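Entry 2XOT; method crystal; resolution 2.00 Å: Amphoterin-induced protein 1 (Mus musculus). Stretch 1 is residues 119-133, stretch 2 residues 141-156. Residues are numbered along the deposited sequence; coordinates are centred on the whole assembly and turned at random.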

# COMPACT_ATOMS: atom_id res chain seq x y z
N LEU B 119 1.57 -7.32 -15.75
CA LEU B 119 1.65 -7.51 -17.20
C LEU B 119 1.14 -8.89 -17.57
O LEU B 119 1.44 -9.42 -18.64
CB LEU B 119 3.10 -7.34 -17.70
CG LEU B 119 3.66 -5.92 -17.74
CD1 LEU B 119 5.17 -5.94 -17.80
CD2 LEU B 119 3.11 -5.15 -18.94
N TYR B 120 0.40 -9.51 -16.66
CA TYR B 120 -0.06 -10.88 -16.89
C TYR B 120 -1.19 -10.89 -17.93
O TYR B 120 -1.86 -9.88 -18.15
CB TYR B 120 -0.48 -11.56 -15.57
CG TYR B 120 -1.68 -10.97 -14.87
CD1 TYR B 120 -2.97 -11.43 -15.15
CD2 TYR B 120 -1.53 -9.99 -13.89
CE1 TYR B 120 -4.06 -10.91 -14.51
CE2 TYR B 120 -2.62 -9.46 -13.25
CZ TYR B 120 -3.90 -9.92 -13.56
OH TYR B 120 -5.00 -9.40 -12.94
N ASN B 121 -1.36 -12.02 -18.58
CA ASN B 121 -2.37 -12.19 -19.60
C ASN B 121 -2.24 -11.18 -20.74
O ASN B 121 -3.18 -10.44 -21.03
CB ASN B 121 -3.77 -12.17 -19.01
CG ASN B 121 -4.81 -12.67 -20.00
OD1 ASN B 121 -5.99 -12.32 -19.92
ND2 ASN B 121 -4.38 -13.48 -20.95
N ASN B 122 -1.06 -11.18 -21.36
CA ASN B 122 -0.77 -10.40 -22.57
C ASN B 122 -0.22 -11.34 -23.68
O ASN B 122 -0.43 -12.54 -23.62
CB ASN B 122 0.20 -9.28 -22.23
CG ASN B 122 -0.49 -8.03 -21.78
OD1 ASN B 122 -1.06 -7.31 -22.61
ND2 ASN B 122 -0.45 -7.73 -20.47
N HIS B 123 0.45 -10.80 -24.69
CA HIS B 123 1.05 -11.64 -25.72
C HIS B 123 2.57 -11.53 -25.71
O HIS B 123 3.20 -11.50 -26.76
CB HIS B 123 0.51 -11.23 -27.10
CG HIS B 123 -0.98 -11.33 -27.22
ND1 HIS B 123 -1.75 -10.36 -27.82
CD2 HIS B 123 -1.85 -12.29 -26.80
CE1 HIS B 123 -3.03 -10.72 -27.78
NE2 HIS B 123 -3.11 -11.88 -27.15
N ILE B 124 3.17 -11.45 -24.52
CA ILE B 124 4.59 -11.21 -24.43
C ILE B 124 5.37 -12.50 -24.70
O ILE B 124 5.11 -13.56 -24.10
CB ILE B 124 4.98 -10.59 -23.07
CG1 ILE B 124 4.28 -9.24 -22.87
CG2 ILE B 124 6.48 -10.44 -22.98
CD1 ILE B 124 4.46 -8.66 -21.48
N VAL B 125 6.32 -12.40 -25.62
CA VAL B 125 7.11 -13.55 -26.01
C VAL B 125 8.53 -13.46 -25.45
O VAL B 125 9.12 -14.46 -25.09
CB VAL B 125 7.14 -13.72 -27.57
CG1 VAL B 125 8.28 -14.60 -27.97
CG2 VAL B 125 5.80 -14.28 -28.09
N VAL B 126 9.05 -12.25 -25.37
CA VAL B 126 10.45 -12.04 -25.00
C VAL B 126 10.56 -10.88 -24.05
O VAL B 126 10.03 -9.80 -24.34
CB VAL B 126 11.30 -11.73 -26.27
CG1 VAL B 126 12.66 -11.16 -25.90
CG2 VAL B 126 11.45 -12.96 -27.11
N VAL B 127 11.25 -11.10 -22.93
CA VAL B 127 11.45 -10.07 -21.90
C VAL B 127 12.85 -9.47 -22.03
O VAL B 127 13.85 -10.16 -21.82
CB VAL B 127 11.29 -10.67 -20.46
CG1 VAL B 127 11.40 -9.57 -19.37
CG2 VAL B 127 9.96 -11.41 -20.33
N ASP B 128 12.93 -8.19 -22.43
CA ASP B 128 14.22 -7.49 -22.53
C ASP B 128 14.55 -6.90 -21.17
O ASP B 128 13.80 -6.10 -20.67
CB ASP B 128 14.14 -6.37 -23.59
CG ASP B 128 15.46 -5.61 -23.77
OD1 ASP B 128 16.33 -5.65 -22.86
OD2 ASP B 128 15.63 -4.98 -24.84
N ARG B 129 15.68 -7.29 -20.59
CA ARG B 129 16.14 -6.71 -19.30
C ARG B 129 16.09 -5.18 -19.24
O ARG B 129 15.84 -4.60 -18.17
CB ARG B 129 17.56 -7.13 -19.00
CG ARG B 129 18.22 -6.36 -17.84
CD ARG B 129 17.47 -6.58 -16.51
NE ARG B 129 18.03 -5.80 -15.40
CZ ARG B 129 17.85 -4.49 -15.21
NH1 ARG B 129 17.11 -3.78 -16.05
NH2 ARG B 129 18.42 -3.87 -14.18
N ASN B 130 16.36 -4.54 -20.37
CA ASN B 130 16.40 -3.09 -20.41
C ASN B 130 15.03 -2.42 -20.35
O ASN B 130 14.95 -1.23 -20.10
CB ASN B 130 17.17 -2.60 -21.65
CG ASN B 130 18.67 -2.87 -21.55
OD1 ASN B 130 19.34 -3.06 -22.57
ND2 ASN B 130 19.21 -2.88 -20.32
N ALA B 131 13.95 -3.15 -20.56
CA ALA B 131 12.61 -2.57 -20.36
C ALA B 131 12.42 -2.04 -18.93
O ALA B 131 11.69 -1.07 -18.69
CB ALA B 131 11.50 -3.58 -20.72
N PHE B 132 13.10 -2.67 -17.99
CA PHE B 132 12.98 -2.35 -16.56
C PHE B 132 14.21 -1.67 -15.97
O PHE B 132 14.37 -1.59 -14.75
CB PHE B 132 12.69 -3.61 -15.79
CG PHE B 132 11.61 -4.45 -16.43
CD1 PHE B 132 10.27 -4.20 -16.16
CD2 PHE B 132 11.94 -5.47 -17.29
CE1 PHE B 132 9.29 -4.96 -16.76
CE2 PHE B 132 10.96 -6.23 -17.87
CZ PHE B 132 9.63 -5.98 -17.59
N GLU B 133 15.07 -1.17 -16.83
CA GLU B 133 16.26 -0.46 -16.38
C GLU B 133 15.88 0.72 -15.50
O GLU B 133 14.97 1.48 -15.83
CB GLU B 133 17.09 -0.01 -17.58
CG GLU B 133 18.40 0.64 -17.24
CD GLU B 133 19.43 -0.32 -16.71
OE1 GLU B 133 19.18 -1.55 -16.66
OE2 GLU B 133 20.52 0.17 -16.35
N LEU B 141 6.70 -8.04 -9.98
CA LEU B 141 6.46 -8.06 -11.43
C LEU B 141 5.71 -9.33 -11.85
O LEU B 141 6.25 -10.44 -11.78
CB LEU B 141 7.79 -7.98 -12.17
CG LEU B 141 7.84 -8.05 -13.69
CD1 LEU B 141 6.98 -6.93 -14.35
CD2 LEU B 141 9.33 -8.01 -14.15
N TYR B 142 4.48 -9.13 -12.32
CA TYR B 142 3.59 -10.24 -12.68
C TYR B 142 3.54 -10.39 -14.20
O TYR B 142 3.08 -9.50 -14.89
CB TYR B 142 2.18 -10.00 -12.16
CG TYR B 142 1.99 -10.08 -10.64
CD1 TYR B 142 1.42 -11.21 -10.05
CD2 TYR B 142 2.31 -9.02 -9.81
CE1 TYR B 142 1.21 -11.28 -8.69
CE2 TYR B 142 2.10 -9.08 -8.42
CZ TYR B 142 1.57 -10.22 -7.87
OH TYR B 142 1.34 -10.32 -6.52
N LEU B 143 4.02 -11.52 -14.69
CA LEU B 143 4.18 -11.81 -16.11
C LEU B 143 3.55 -13.15 -16.48
O LEU B 143 3.84 -13.71 -17.55
CB LEU B 143 5.68 -11.82 -16.45
CG LEU B 143 6.29 -10.44 -16.72
CD1 LEU B 143 7.83 -10.46 -16.55
CD2 LEU B 143 5.89 -9.96 -18.15
N SER B 144 2.67 -13.65 -15.63
CA SER B 144 2.01 -14.94 -15.90
C SER B 144 1.07 -14.82 -17.09
O SER B 144 0.70 -13.72 -17.48
CB SER B 144 1.23 -15.40 -14.67
OG SER B 144 0.13 -14.54 -14.45
N GLN B 145 0.70 -15.96 -17.66
CA GLN B 145 -0.14 -16.05 -18.86
C GLN B 145 0.38 -15.18 -19.98
O GLN B 145 -0.35 -14.36 -20.54
CB GLN B 145 -1.61 -15.72 -18.58
CG GLN B 145 -2.04 -15.76 -17.10
CD GLN B 145 -2.52 -17.09 -16.69
OE1 GLN B 145 -2.95 -17.87 -17.52
NE2 GLN B 145 -2.47 -17.37 -15.38
N ASN B 146 1.66 -15.35 -20.31
CA ASN B 146 2.23 -14.84 -21.56
C ASN B 146 2.79 -16.03 -22.38
O ASN B 146 2.44 -17.16 -22.11
CB ASN B 146 3.27 -13.77 -21.26
CG ASN B 146 2.63 -12.47 -20.84
OD1 ASN B 146 2.57 -12.13 -19.64
ND2 ASN B 146 2.17 -11.72 -21.82
N GLN B 147 3.63 -15.79 -23.38
CA GLN B 147 4.21 -16.89 -24.16
C GLN B 147 5.74 -16.88 -24.04
O GLN B 147 6.45 -17.12 -25.02
CB GLN B 147 3.81 -16.76 -25.64
CG GLN B 147 2.31 -16.78 -25.89
CD GLN B 147 1.73 -18.19 -25.80
OE1 GLN B 147 1.08 -18.54 -24.80
NE2 GLN B 147 1.97 -19.01 -26.82
N ILE B 148 6.23 -16.61 -22.83
CA ILE B 148 7.65 -16.46 -22.57
C ILE B 148 8.33 -17.83 -22.51
O ILE B 148 7.91 -18.68 -21.76
CB ILE B 148 7.89 -15.67 -21.25
CG1 ILE B 148 7.19 -14.29 -21.29
CG2 ILE B 148 9.38 -15.48 -21.00
CD1 ILE B 148 7.19 -13.52 -19.97
N SER B 149 9.40 -18.00 -23.30
CA SER B 149 10.15 -19.26 -23.42
C SER B 149 11.57 -19.20 -22.82
O SER B 149 12.12 -20.26 -22.44
CB SER B 149 10.19 -19.74 -24.89
OG SER B 149 11.08 -18.94 -25.66
N ARG B 150 12.16 -18.00 -22.73
CA ARG B 150 13.43 -17.81 -22.02
C ARG B 150 13.28 -17.13 -20.66
O ARG B 150 12.77 -16.00 -20.55
CB ARG B 150 14.43 -16.98 -22.84
CG ARG B 150 15.84 -17.08 -22.24
CD ARG B 150 16.87 -16.14 -22.86
NE ARG B 150 16.82 -14.85 -22.21
CZ ARG B 150 17.64 -14.43 -21.25
NH1 ARG B 150 18.61 -15.18 -20.77
NH2 ARG B 150 17.46 -13.23 -20.78
N PHE B 151 13.78 -17.81 -19.62
CA PHE B 151 13.79 -17.24 -18.28
C PHE B 151 14.66 -15.99 -18.27
O PHE B 151 15.84 -16.06 -18.60
CB PHE B 151 14.31 -18.23 -17.25
CG PHE B 151 14.23 -17.72 -15.84
CD1 PHE B 151 13.07 -17.85 -15.11
CD2 PHE B 151 15.33 -17.10 -15.25
CE1 PHE B 151 12.99 -17.37 -13.82
CE2 PHE B 151 15.24 -16.61 -13.95
CZ PHE B 151 14.08 -16.74 -13.25
N PRO B 152 14.09 -14.83 -17.89
CA PRO B 152 14.85 -13.57 -17.79
C PRO B 152 15.76 -13.48 -16.56
O PRO B 152 15.51 -12.69 -15.65
CB PRO B 152 13.75 -12.51 -17.74
CG PRO B 152 12.56 -13.22 -17.21
CD PRO B 152 12.66 -14.65 -17.60
N VAL B 153 16.84 -14.25 -16.55
CA VAL B 153 17.68 -14.37 -15.37
C VAL B 153 18.33 -13.04 -14.98
O VAL B 153 18.66 -12.83 -13.82
CB VAL B 153 18.76 -15.47 -15.56
CG1 VAL B 153 19.85 -15.00 -16.54
CG2 VAL B 153 19.34 -15.89 -14.20
N GLU B 154 18.46 -12.13 -15.94
CA GLU B 154 19.09 -10.83 -15.68
C GLU B 154 18.27 -9.94 -14.75
O GLU B 154 18.82 -9.00 -14.17
CB GLU B 154 19.36 -10.07 -16.99
CG GLU B 154 20.32 -10.76 -17.96
CD GLU B 154 19.69 -11.95 -18.68
OE1 GLU B 154 18.44 -12.01 -18.80
OE2 GLU B 154 20.43 -12.84 -19.12
N LEU B 155 16.98 -10.21 -14.60
CA LEU B 155 16.16 -9.46 -13.64
C LEU B 155 16.65 -9.65 -12.20
O LEU B 155 16.56 -8.72 -11.38
CB LEU B 155 14.68 -9.83 -13.74
CG LEU B 155 13.96 -9.31 -14.99
CD1 LEU B 155 12.53 -9.85 -15.09
CD2 LEU B 155 13.98 -7.78 -15.00
N ILE B 156 17.15 -10.85 -11.90
CA ILE B 156 17.44 -11.24 -10.52
C ILE B 156 18.88 -11.68 -10.23
O ILE B 156 19.26 -11.77 -9.06
CB ILE B 156 16.46 -12.34 -10.05
CG1 ILE B 156 16.54 -13.58 -10.95
CG2 ILE B 156 15.06 -11.75 -9.98
CD1 ILE B 156 15.71 -14.72 -10.49
O HOH W 1 11.07 -15.71 -24.41
O HOH W 2 14.61 -13.07 -23.38
O HOH W 3 12.52 -14.03 -22.34

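Three residues cover the most surface in this contact, and each follows a different rule: Val127 packs, Tyr120 lies along a backbone, and Asn146 reaches across from the facing turn.

Val127 loses the most area. Its CA-to-CB bond points toward the other stretch, and its compact, branched side chain, with chi1 in the t well, spreads over several apolar neighbours at once. Val127 CG2 lies 3.5 Å from Ile148 CD1, Val127 CB 4.1 Å from Pro152 CB, and Val127 CG1 4.4 Å from Leu155 CD1. The backbone around it is held at a greater distance, and water fills the space: water 3 accepts from Val127 N at 3.2 Å and donates to Arg150 O at 2.7 Å. Water 1 does similar work nearby, donating to Val125 O at 2.4 Å and accepting from Arg150 N at 3.0 Å. Apolar side chains close the gap on the inside while single waters join the two backbones.

Around Tyr120 the main chains come closer, Tyr120 CA lying 4.4 Å from Leu143 CA. Hydrogen bonds bracket the residue: Leu119 N donates to Tyr142 O at 2.8 Å, and Asn121 N to Ser144 O at 2.9 Å. Tyr120 N itself sits 3.2 Å from Tyr142 O, but the angle is too poor for a bond. Instead Tyr120 CA makes a CA-H...O contact with Ser144 O at 3.0 Å, and Tyr120 CD2 packs 4.1 Å from Tyr142 CB. The end of the side chain leads away. There is a cost: Ser144 OG, 3.2 Å from Tyr120 CB, is buried without a polar partner.

Asn146 points toward the turn of stretch 1 and is buried among backbone polar groups. As modelled, Asn146 OD1 lies 3.1 Å from Leu119 O and Asn146 ND2 2.9 Å from Ile124 N; the amide is probably turned over in the model, so the bonding is left open. Beside it, Asn122 ND2 donates to Leu119 O at 3.1 Å within its own stretch, and Gln147 N donates to Ile124 O at 2.8 Å across the contact.

Leucines extend the apolar packing. Leu143 CD2 is 3.9 Å from both Leu119 CB and Ile124 CD1, although the CA-to-CB bond of Leu143 points away. Leu141 CD2 stands over one face of the Phe132 ring, 4.2 Å from its centroid, and Leu155 CD2 meets Phe132 CD2 at 3.8 Å.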